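Local coordinates for protein type ii site-specific deoxyribonuclease (Klebsiella pneumoniae, PDB 6EKR) that probably cleaves double-stranded DNA at a specific recognition sequence as a type IIP restriction endonuclease of the PD-(D/E)xK nuclease fold, at residues A[46-51]-A[241-246]; A[197-202]-A[229-234]. The protein carries 2 engineered substitutions. All coordinates share one frame; numbering follows the deposited sequence.

Contact 1: residues A[46-51]-A[241-246]; sequences GSFNGK and VNHICV. With SO4 (sulfate ion), chain E.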
ATOM      1  N   GLY A  46      25.312   9.105  -9.761  1.00 56.96           N
ATOM      2  CA  GLY A  46      24.325   9.874 -10.504  1.00 57.19           C
ATOM      3  C   GLY A  46      23.831  11.030  -9.666  1.00 57.44           C
ATOM      4  O   GLY A  46      24.197  11.166  -8.495  1.00 57.50           O
ATOM      5  N   SER A  47      23.001  11.872 -10.265  1.00 57.73           N
ATOM      6  CA  SER A  47      22.523  13.066  -9.585  1.00 58.09           C
ATOM      7  C   SER A  47      21.016  13.190  -9.631  1.00 58.45           C
ATOM      8  O   SER A  47      20.355  12.641 -10.524  1.00 58.61           O
ATOM      9  CB  SER A  47      23.143  14.310 -10.208  1.00 57.96           C
ATOM     10  OG  SER A  47      24.544  14.312 -10.033  1.00 57.98           O
ATOM     11  N   PHE A  48      20.476  13.896  -8.649  1.00 58.78           N
ATOM     12  CA  PHE A  48      19.114  14.389  -8.757  1.00 59.43           C
ATOM     13  C   PHE A  48      19.194  15.809  -9.295  1.00 60.14           C
ATOM     14  O   PHE A  48      20.101  16.574  -8.929  1.00 60.15           O
ATOM     15  CB  PHE A  48      18.388  14.363  -7.404  1.00 59.02           C
ATOM     16  CG  PHE A  48      17.125  15.176  -7.377  1.00 57.87           C
ATOM     17  CD1 PHE A  48      15.950  14.686  -7.951  1.00 57.37           C
ATOM     18  CD2 PHE A  48      17.109  16.434  -6.788  1.00 57.30           C
ATOM     19  CE1 PHE A  48      14.771  15.429  -7.939  1.00 56.66           C
ATOM     20  CE2 PHE A  48      15.935  17.193  -6.767  1.00 58.00           C
ATOM     21  CZ  PHE A  48      14.760  16.682  -7.347  1.00 57.75           C
ATOM     22  N   ASN A  49      18.245  16.162 -10.155  1.00 60.84           N
ATOM     23  CA  ASN A  49      18.180  17.516 -10.674  1.00 61.82           C
ATOM     24  C   ASN A  49      16.805  18.165 -10.568  1.00 62.10           C
ATOM     25  O   ASN A  49      15.829  17.682 -11.152  1.00 62.06           O
ATOM     26  CB  ASN A  49      18.708  17.557 -12.114  1.00 62.24           C
ATOM     27  CG  ASN A  49      20.217  17.328 -12.191  1.00 62.99           C
ATOM     28  OD1 ASN A  49      20.683  16.456 -12.926  1.00 64.21           O
ATOM     29  ND2 ASN A  49      20.982  18.109 -11.430  1.00 63.15           N
ATOM     30  N   GLY A  50      16.740  19.255  -9.807  1.00 62.54           N
ATOM     31  CA  GLY A  50      15.532  20.081  -9.714  1.00 63.47           C
ATOM     32  C   GLY A  50      15.894  21.556  -9.635  1.00 63.97           C
ATOM     33  O   GLY A  50      16.686  22.053 -10.441  1.00 64.06           O
ATOM     34  N   LYS A  51      15.323  22.259  -8.656  1.00 64.37           N
ATOM     35  CA  LYS A  51      15.737  23.632  -8.361  1.00 64.73           C
ATOM     36  C   LYS A  51      17.246  23.689  -8.116  1.00 64.71           C
ATOM     37  O   LYS A  51      17.909  24.658  -8.480  1.00 64.97           O
ATOM     38  CB  LYS A  51      14.969  24.204  -7.163  1.00 64.82           C
ATOM     39  CG  LYS A  51      13.471  24.297  -7.393  1.00 66.09           C
ATOM     40  CD  LYS A  51      12.801  25.367  -6.545  1.00 67.95           C
ATOM     41  CE  LYS A  51      11.304  25.402  -6.850  1.00 69.46           C
ATOM     42  NZ  LYS A  51      10.572  26.486  -6.120  1.00 71.75           N
ATOM     43  N   VAL A 241      19.211   9.986 -10.126  1.00 60.87           N
ATOM     44  CA  VAL A 241      18.365   9.723  -8.963  1.00 59.38           C
ATOM     45  C   VAL A 241      17.073  10.541  -8.995  1.00 58.63           C
ATOM     46  O   VAL A 241      17.097  11.759  -9.168  1.00 58.49           O
ATOM     47  CB  VAL A 241      19.130   9.978  -7.637  1.00 59.34           C
ATOM     48  CG1 VAL A 241      18.259   9.663  -6.430  1.00 58.95           C
ATOM     49  CG2 VAL A 241      20.418   9.163  -7.583  1.00 59.08           C
ATOM     50  N   ASN A 242      15.943   9.856  -8.837  1.00 57.55           N
ATOM     51  CA  ASN A 242      14.656  10.523  -8.684  1.00 56.33           C
ATOM     52  C   ASN A 242      14.322  10.715  -7.221  1.00 55.50           C
ATOM     53  O   ASN A 242      14.902  10.073  -6.355  1.00 55.49           O
ATOM     54  CB  ASN A 242      13.532   9.723  -9.347  1.00 56.42           C
ATOM     55  CG  ASN A 242      13.826   9.376 -10.787  1.00 56.10           C
ATOM     56  OD1 ASN A 242      14.238  10.232 -11.576  1.00 56.40           O
ATOM     57  ND2 ASN A 242      13.604   8.110 -11.144  1.00 54.81           N
ATOM     58  N   HIS A 243      13.381  11.610  -6.960  1.00 54.59           N
ATOM     59  CA  HIS A 243      12.834  11.825  -5.638  1.00 53.55           C
ATOM     60  C   HIS A 243      11.339  11.586  -5.804  1.00 53.40           C
ATOM     61  O   HIS A 243      10.657  12.363  -6.472  1.00 53.52           O
ATOM     62  CB  HIS A 243      13.107  13.268  -5.196  1.00 53.42           C
ATOM     63  CG  HIS A 243      14.497  13.507  -4.677  1.00 51.65           C
ATOM     64  ND1 HIS A 243      14.823  14.614  -3.923  1.00 50.12           N
ATOM     65  CD2 HIS A 243      15.636  12.786  -4.793  1.00 49.97           C
ATOM     66  CE1 HIS A 243      16.103  14.565  -3.597  1.00 48.66           C
ATOM     67  NE2 HIS A 243      16.620  13.468  -4.115  1.00 48.43           N
ATOM     68  N   ILE A 244      10.832  10.496  -5.234  1.00 52.90           N
ATOM     69  CA  ILE A 244       9.428  10.135  -5.420  1.00 52.43           C
ATOM     70  C   ILE A 244       8.531  10.847  -4.416  1.00 52.09           C
ATOM     71  O   ILE A 244       8.367  10.400  -3.280  1.00 52.31           O
ATOM     72  CB  ILE A 244       9.191   8.605  -5.377  1.00 52.44           C
ATOM     73  CG1 ILE A 244      10.013   7.882  -6.460  1.00 52.69           C
ATOM     74  CG2 ILE A 244       7.695   8.287  -5.523  1.00 52.61           C
ATOM     75  CD1 ILE A 244       9.724   8.316  -7.913  1.00 52.49           C
ATOM     76  N   CYS A 245       7.941  11.952  -4.857  1.00 51.52           N
ATOM     77  CA  CYS A 245       7.147  12.796  -3.980  1.00 51.02           C
ATOM     78  C   CYS A 245       5.701  12.937  -4.414  1.00 50.64           C
ATOM     79  O   CYS A 245       5.376  12.965  -5.605  1.00 50.47           O
ATOM     80  CB  CYS A 245       7.776  14.175  -3.860  1.00 51.01           C
ATOM     81  SG  CYS A 245       9.376  14.137  -3.102  1.00 51.63           S
ATOM     82  N   VAL A 246       4.837  13.054  -3.419  1.00 50.22           N
ATOM     83  CA  VAL A 246       3.413  13.125  -3.650  1.00 49.83           C
ATOM     84  C   VAL A 246       2.828  14.301  -2.827  1.00 49.65           C
ATOM     85  O   VAL A 246       2.012  14.098  -1.924  1.00 49.66           O
ATOM     86  CB  VAL A 246       2.734  11.728  -3.371  1.00 49.82           C
ATOM     87  CG1 VAL A 246       2.989  10.776  -4.510  1.00 49.27           C
ATOM     88  CG2 VAL A 246       3.253  11.101  -2.088  1.00 49.41           C
TER
HETATM   89  S   SO4 E 404      13.106   9.127 -15.099  1.00133.28           S
HETATM   90  O1  SO4 E 404      13.834   8.128 -14.320  1.00133.01           O
HETATM   91  O2  SO4 E 404      13.038  10.381 -14.354  1.00133.27           O
HETATM   92  O3  SO4 E 404      13.796   9.351 -16.368  1.00133.22           O
HETATM   93  O4  SO4 E 404      11.750   8.653 -15.358  1.00133.32           O
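The rings of F48 and H243 form a parallel face-to-face stack that joins two separate parts of the fold: outer strand 41-49 of the three-stranded antiparallel sheet, and the second strand of the β-hairpin made by 232-235 and 240-243. The ring planes differ by only 6° and the centroids lie 3.8 Å apart. ND1 of H243 sits over the centre of the phenyl ring, while CG of F48 lies over the centre of the imidazole. F48 reaches this position with CG anti to the backbone N (chi1 165°). NE2, the ring nitrogen nearest F48 CB, is hydrogen-bonded to the hydroxyl of Y56 on the adjoining strand 53-61, which should fix the rotation of the histidine ring.

Beside the stack the two backbones touch briefly. Their strand segments run in roughly the same direction, 34° apart, and a single nearly straight hydrogen bond, V241 N to S47 O at 2.9 Å, links them. V241 O lies at the edge of the F48 ring, in its plane, and also accepts a CA-H···O contact from F48 CA. V241 CB is 4.5 Å from F48 CB, and the valine side chain also touches Y56.

Away from the stack the contact is loose. Beyond N49, the exposed end of the strand, the chain leaves the contact at G50, and K51 instead pairs with E274 through a salt bridge. N242 turns away from strand 46-49 toward a sulfate, also held by K238 and K240. Its ND2, weakly bonded to Q233 OE1 as well, donates to sulfate O1 at 3.2 Å, while N242 OD1 lies 3.0 Å from sulfate O2.

Contact 2: residues A[197-202]-A[229-234]; sequences ITTRER and ISETQQ. With SO4 (sulfate ion), chain D.
E231, I197 and R200 carry most of the interface. The E231 chain leaves its CA pointing away from segment 197-202, but a bend at chi2 (-58°) helps bring the carboxylate back to T199. There OE2 is met on its syn side, 33° out of the carboxylate plane, by T199 OG1 at 2.6 Å, while T199 N makes a weak bond to OE1. Y265 OH adds a second bond to OE2 of the buried E231.

The carbonyl O of I197 accepts from I229 N at 3.0 Å and from S230 N, the latter almost in line with the carbonyl bond (166°), and I197 CG2 lies 3.8 Å from I229 CB. The two isoleucines run side by side against helices 101-125 and 132-148. Both segments follow neighbouring parallel strands, 190-194 and 222-227, of a β-α-β unit whose crossover is helix 204-217, within the mixed sheet of the PD-(D/E)xK fold.

R200 lays its guanidinium edge-on to several acceptors. NH2 donates to T232 O at 3.0 Å and to sulfate O1, and NE grips sulfate O4 at 2.8 Å. T198 OG1 sits 3.3 Å above the guanidinium plane, toward its rim, and NH1 forms a long salt bridge to E231 OE1 at 3.8 Å.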
ATOM      1  N   ILE A 197      12.466   3.453   5.414  1.00 49.47           N
ATOM      2  CA  ILE A 197      13.623   3.985   4.702  1.00 50.18           C
ATOM      3  C   ILE A 197      13.122   4.965   3.639  1.00 50.86           C
ATOM      4  O   ILE A 197      13.549   6.126   3.605  1.00 51.13           O
ATOM      5  CB  ILE A 197      14.516   2.871   4.063  1.00 50.14           C
ATOM      6  CG1 ILE A 197      14.854   1.762   5.070  1.00 50.11           C
ATOM      7  CG2 ILE A 197      15.807   3.458   3.475  1.00 49.67           C
ATOM      8  CD1 ILE A 197      15.664   2.199   6.259  1.00 49.13           C
ATOM      9  N   THR A 198      12.227   4.487   2.776  1.00 51.40           N
ATOM     10  CA  THR A 198      11.474   5.341   1.856  1.00 52.04           C
ATOM     11  C   THR A 198      10.007   4.925   1.959  1.00 52.98           C
ATOM     12  O   THR A 198       9.710   3.790   2.356  1.00 53.06           O
ATOM     13  CB  THR A 198      11.984   5.265   0.405  1.00 51.59           C
ATOM     14  OG1 THR A 198      11.999   3.905  -0.031  1.00 52.01           O
ATOM     15  CG2 THR A 198      13.382   5.820   0.291  1.00 51.42           C
ATOM     16  N   THR A 199       9.089   5.836   1.638  1.00 54.04           N
ATOM     17  CA  THR A 199       7.678   5.608   1.957  1.00 55.25           C
ATOM     18  C   THR A 199       6.913   4.869   0.866  1.00 56.07           C
ATOM     19  O   THR A 199       6.178   3.913   1.149  1.00 56.16           O
ATOM     20  CB  THR A 199       6.934   6.917   2.334  1.00 55.26           C
ATOM     21  OG1 THR A 199       7.249   7.949   1.394  1.00 55.61           O
ATOM     22  CG2 THR A 199       7.313   7.381   3.741  1.00 55.53           C
ATOM     23  N   ARG A 200       7.100   5.313  -0.377  1.00 57.16           N
ATOM     24  CA  ARG A 200       6.360   4.798  -1.538  1.00 58.12           C
ATOM     25  C   ARG A 200       4.844   4.943  -1.352  1.00 58.41           C
ATOM     26  O   ARG A 200       4.365   6.010  -0.945  1.00 58.46           O
ATOM     27  CB  ARG A 200       6.784   3.361  -1.863  1.00 58.29           C
ATOM     28  CG  ARG A 200       8.280   3.223  -2.131  1.00 59.62           C
ATOM     29  CD  ARG A 200       8.669   3.926  -3.427  1.00 62.79           C
ATOM     30  NE  ARG A 200      10.076   3.714  -3.760  1.00 65.28           N
ATOM     31  CZ  ARG A 200      11.066   4.540  -3.424  1.00 65.90           C
ATOM     32  NH1 ARG A 200      10.810   5.654  -2.747  1.00 66.04           N
ATOM     33  NH2 ARG A 200      12.315   4.260  -3.771  1.00 66.25           N
ATOM     34  N   GLU A 201       4.102   3.871  -1.606  1.00 58.82           N
ATOM     35  CA  GLU A 201       2.649   3.907  -1.478  1.00 59.38           C
ATOM     36  C   GLU A 201       2.168   3.749  -0.037  1.00 58.87           C
ATOM     37  O   GLU A 201       1.002   3.985   0.261  1.00 58.93           O
ATOM     38  CB  GLU A 201       2.006   2.836  -2.359  1.00 59.80           C
ATOM     39  CG  GLU A 201       2.361   1.417  -1.961  1.00 62.10           C
ATOM     40  CD  GLU A 201       3.776   1.047  -2.336  1.00 64.85           C
ATOM     41  OE1 GLU A 201       4.180   1.336  -3.479  1.00 65.05           O
ATOM     42  OE2 GLU A 201       4.481   0.459  -1.493  1.00 65.89           O
ATOM     43  N   ARG A 202       3.067   3.345   0.851  1.00 58.20           N
ATOM     44  CA  ARG A 202       2.744   3.180   2.273  1.00 57.65           C
ATOM     45  C   ARG A 202       2.693   4.516   3.026  1.00 56.65           C
ATOM     46  O   ARG A 202       2.795   4.548   4.250  1.00 56.40           O
ATOM     47  CB  ARG A 202       3.742   2.238   2.960  1.00 57.55           C
ATOM     48  CG  ARG A 202       4.089   0.981   2.188  1.00 57.96           C
ATOM     49  CD  ARG A 202       5.016   0.029   2.978  1.00 59.07           C
ATOM     50  NE  ARG A 202       6.215   0.633   3.602  1.00 62.02           N
ATOM     51  CZ  ARG A 202       7.275   1.132   2.953  1.00 62.67           C
ATOM     52  NH1 ARG A 202       7.326   1.159   1.617  1.00 62.54           N
ATOM     53  NH2 ARG A 202       8.291   1.625   3.654  1.00 62.73           N
ATOM     54  N   ILE A 229      14.539   7.925   5.745  1.00 45.35           N
ATOM     55  CA  ILE A 229      15.909   8.178   5.336  1.00 45.36           C
ATOM     56  C   ILE A 229      15.922   9.102   4.124  1.00 45.83           C
ATOM     57  O   ILE A 229      16.606  10.122   4.120  1.00 45.89           O
ATOM     58  CB  ILE A 229      16.688   6.850   5.048  1.00 45.44           C
ATOM     59  CG1 ILE A 229      16.803   5.986   6.316  1.00 44.31           C
ATOM     60  CG2 ILE A 229      18.064   7.116   4.415  1.00 44.16           C
ATOM     61  CD1 ILE A 229      17.287   6.713   7.537  1.00 43.27           C
ATOM     62  N   SER A 230      15.156   8.743   3.102  1.00 46.31           N
ATOM     63  CA  SER A 230      15.081   9.542   1.891  1.00 46.71           C
ATOM     64  C   SER A 230      13.749   9.307   1.189  1.00 47.37           C
ATOM     65  O   SER A 230      12.814   8.756   1.771  1.00 47.16           O
ATOM     66  CB  SER A 230      16.240   9.194   0.950  1.00 46.66           C
ATOM     67  OG  SER A 230      16.000   7.981   0.238  1.00 46.34           O
ATOM     68  N   GLU A 231      13.673   9.774  -0.053  1.00 48.18           N
ATOM     69  CA  GLU A 231      12.627   9.396  -0.981  1.00 48.86           C
ATOM     70  C   GLU A 231      13.277   9.176  -2.331  1.00 49.55           C
ATOM     71  O   GLU A 231      12.636   9.310  -3.365  1.00 49.68           O
ATOM     72  CB  GLU A 231      11.550  10.478  -1.075  1.00 48.88           C
ATOM     73  CG  GLU A 231      10.678  10.637   0.151  1.00 48.95           C
ATOM     74  CD  GLU A 231       9.937   9.371   0.538  1.00 50.28           C
ATOM     75  OE1 GLU A 231       9.839   8.432  -0.289  1.00 50.11           O
ATOM     76  OE2 GLU A 231       9.443   9.318   1.684  1.00 51.30           O
ATOM     77  N   THR A 232      14.560   8.838  -2.307  1.00 50.81           N
ATOM     78  CA  THR A 232      15.325   8.588  -3.520  1.00 52.40           C
ATOM     79  C   THR A 232      14.857   7.340  -4.244  1.00 53.67           C
ATOM     80  O   THR A 232      14.415   6.366  -3.633  1.00 53.70           O
ATOM     81  CB  THR A 232      16.826   8.421  -3.231  1.00 52.36           C
ATOM     82  OG1 THR A 232      17.028   7.335  -2.319  1.00 52.77           O
ATOM     83  CG2 THR A 232      17.414   9.692  -2.645  1.00 52.78           C
ATOM     84  N   GLN A 233      14.947   7.384  -5.562  1.00 55.64           N
ATOM     85  CA  GLN A 233      14.743   6.204  -6.369  1.00 57.70           C
ATOM     86  C   GLN A 233      15.860   6.113  -7.384  1.00 59.20           C
ATOM     87  O   GLN A 233      16.206   7.101  -8.042  1.00 59.30           O
ATOM     88  CB  GLN A 233      13.395   6.234  -7.076  1.00 57.65           C
ATOM     89  CG  GLN A 233      13.009   4.886  -7.679  1.00 58.06           C
ATOM     90  CD  GLN A 233      11.795   4.977  -8.575  1.00 57.89           C
ATOM     91  OE1 GLN A 233      11.776   5.754  -9.546  1.00 57.55           O
ATOM     92  NE2 GLN A 233      10.771   4.178  -8.264  1.00 56.51           N
ATOM     93  N   GLN A 234      16.424   4.917  -7.493  1.00 61.19           N
ATOM     94  CA  GLN A 234      17.493   4.660  -8.429  1.00 63.06           C
ATOM     95  C   GLN A 234      16.923   4.398  -9.809  1.00 64.32           C
ATOM     96  O   GLN A 234      15.922   3.692  -9.959  1.00 64.50           O
ATOM     97  CB  GLN A 234      18.313   3.458  -7.974  1.00 63.04           C
ATOM     98  CG  GLN A 234      19.686   3.396  -8.601  1.00 63.78           C
ATOM     99  CD  GLN A 234      20.713   2.766  -7.682  1.00 64.63           C
ATOM    100  OE1 GLN A 234      20.605   1.589  -7.326  1.00 66.02           O
ATOM    101  NE2 GLN A 234      21.722   3.545  -7.299  1.00 64.03           N
TER
HETATM  102  S   SO4 D 403      12.014   0.819  -5.053  1.00113.95           S
HETATM  103  O1  SO4 D 403      13.154   1.722  -5.176  1.00114.20           O
HETATM  104  O2  SO4 D 403      11.897   0.365  -3.669  1.00113.50           O
HETATM  105  O3  SO4 D 403      12.205  -0.333  -5.934  1.00113.88           O
HETATM  106  O4  SO4 D 403      10.805   1.544  -5.436  1.00113.94           O

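Contacts 1 and 2 have centres 11 Å apart and meet in the hairpin of strands 232-235 and 240-243, contact 2 lying within the chain loop that contact 1 closes. Backbone bonds tie them directly: Q233 N is 2.8 Å from N242 O, and I244 N is 2.9 Å from E231 O. The hairpin thus connects the three-stranded sheet to the loops at the ends of the central parallel strands. A sulfate, probably from the crystallisation liquor, is bound beside each contact, by N242 in contact 1 and by R200 in contact 2. I171 of the second subunit packs against both I244 and R200, placing both contacts beside the dimer interface.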